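Local structure of acetyl xylan esterase II (Penicillium purpurogenum, 1G66) at residues Y110-T113 / A114-S118. The protein catalyses the removal of acetyl groups from acetylated xylan as a serine esterase of the cutinase family. Numbering follows the deposited sequence.
Sequences YTNT and AVQLS
N112 and A114 form an Asx turn in the loop that leads from helix 91-101 to helix 119-124 of this α/β-hydrolase fold. OD1 of N112 accepts a hydrogen bond from the backbone N of A114 at 2.9 Å, nearly straight, although the donor stands 41° out of the carbonyl plane. With CG anti to the backbone N (chi1 -171°), the asparagine side chain follows the chain forward and lays OD1 3.3 Å from CB of A114. A water bridges the same two residues, donating to O of N112 (2.7 Å) and O of A114 (2.8 Å). Beyond the turn, the bent chain of Q116 reaches back to Y110, whose OH lies 3.3 Å from CD of Q116. The amide meets the ring at its edge, with the planes 80° apart, and the same amide also lies against that of N112. With Q116 cut back to an alanine, the Y110 hydroxyl would probably lose this neighbour and a gap open beside the N112 amide. Y110 and Q116 also touch I65 of helix 57-78, where ND2 and OD1 of N73 hydrogen-bond to O of Q116 and N of S118. OG of S118, the N-cap of helix 119-124, accepts a hydrogen bond from the backbone N of A121.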
loop_
_atom_site.group_PDB
_atom_site.type_symbol
_atom_site.label_atom_id
_atom_site.label_comp_id
_atom_site.label_asym_id
_atom_site.label_seq_id
_atom_site.Cartn_x
_atom_site.Cartn_y
_atom_site.Cartn_z
ATOM N N TYR A 110 5.207 15.535 3.870
ATOM C CA TYR A 110 3.747 15.412 3.709
ATOM C C TYR A 110 3.138 15.687 5.060
ATOM O O TYR A 110 3.143 14.836 5.946
ATOM C CB TYR A 110 3.344 14.069 3.102
ATOM C CG TYR A 110 1.904 14.106 2.721
ATOM C CD1 TYR A 110 1.528 14.511 1.469
ATOM C CD2 TYR A 110 0.922 13.709 3.603
ATOM C CE1 TYR A 110 0.240 14.574 1.040
ATOM C CE2 TYR A 110 -0.417 13.808 3.230
ATOM C CZ TYR A 110 -0.751 14.210 1.954
ATOM O OH TYR A 110 -2.070 14.289 1.611
ATOM N N THR A 111 2.712 16.960 5.202
ATOM C CA THR A 111 2.450 17.491 6.521
ATOM C C THR A 111 1.048 17.208 7.026
ATOM O O THR A 111 0.866 17.287 8.272
ATOM C CB THR A 111 2.683 19.008 6.553
ATOM O OG1 THR A 111 1.707 19.634 5.707
ATOM C CG2 THR A 111 4.134 19.322 6.103
ATOM N N ASN A 112 0.090 17.049 6.163
ATOM C CA ASN A 112 -1.276 16.842 6.579
ATOM C C ASN A 112 -1.355 15.478 7.245
ATOM O O ASN A 112 -0.980 14.483 6.600
ATOM C CB ASN A 112 -2.163 16.916 5.362
ATOM C CG ASN A 112 -3.615 16.915 5.714
ATOM O OD1 ASN A 112 -4.032 16.607 6.792
ATOM N ND2 ASN A 112 -4.461 17.268 4.700
ATOM N N THR A 113 -1.811 15.410 8.483
ATOM C CA THR A 113 -1.946 14.141 9.191
ATOM C C THR A 113 -3.317 13.490 9.050
ATOM O O THR A 113 -3.543 12.420 9.621
ATOM C CB THR A 113 -1.641 14.307 10.700
ATOM O OG1 THR A 113 -2.575 15.221 11.228
ATOM C CG2 THR A 113 -0.248 14.827 10.915
ATOM N N ALA A 114 -4.203 14.101 8.305
ATOM C CA ALA A 114 -5.533 13.519 8.157
ATOM C C ALA A 114 -5.476 12.255 7.272
ATOM O O ALA A 114 -4.695 12.162 6.347
ATOM C CB ALA A 114 -6.464 14.520 7.515
ATOM N N VAL A 115 -6.376 11.342 7.560
ATOM C CA VAL A 115 -6.693 10.281 6.596
ATOM C C VAL A 115 -7.150 10.949 5.341
ATOM O O VAL A 115 -7.962 11.887 5.382
ATOM C CB VAL A 115 -7.740 9.354 7.225
ATOM C CG1 VAL A 115 -8.304 8.368 6.188
ATOM C CG2 VAL A 115 -7.196 8.625 8.427
ATOM N N GLN A 116 -6.670 10.475 4.187
ATOM C CA GLN A 116 -6.979 11.113 2.903
ATOM C C GLN A 116 -8.122 10.448 2.184
ATOM O O GLN A 116 -8.770 11.105 1.348
ATOM C CB GLN A 116 -5.723 11.204 2.032
ATOM C CG GLN A 116 -4.631 12.014 2.658
ATOM C CD GLN A 116 -5.036 13.443 2.829
ATOM O OE1 GLN A 116 -5.030 13.964 4.002
ATOM N NE2 GLN A 116 -5.360 14.081 1.772
ATOM N N LEU A 117 -8.376 9.181 2.457
ATOM C CA LEU A 117 -9.607 8.566 1.973
ATOM C C LEU A 117 -10.784 9.205 2.677
ATOM O O LEU A 117 -10.692 9.575 3.849
ATOM C CB LEU A 117 -9.606 7.076 2.251
ATOM C CG LEU A 117 -8.529 6.278 1.552
ATOM C CD1 LEU A 117 -8.812 4.786 1.751
ATOM C CD2 LEU A 117 -8.356 6.651 0.110
ATOM N N SER A 118 -11.892 9.328 1.959
ATOM C CA SER A 118 -13.141 9.785 2.573
ATOM C C SER A 118 -13.663 8.761 3.582
ATOM O O SER A 118 -13.262 7.604 3.584
ATOM C CB SER A 118 -14.174 9.971 1.501
ATOM O OG SER A 118 -14.613 8.687 1.011
HETATM O O HOH W 1 -1.880 11.959 6.496
#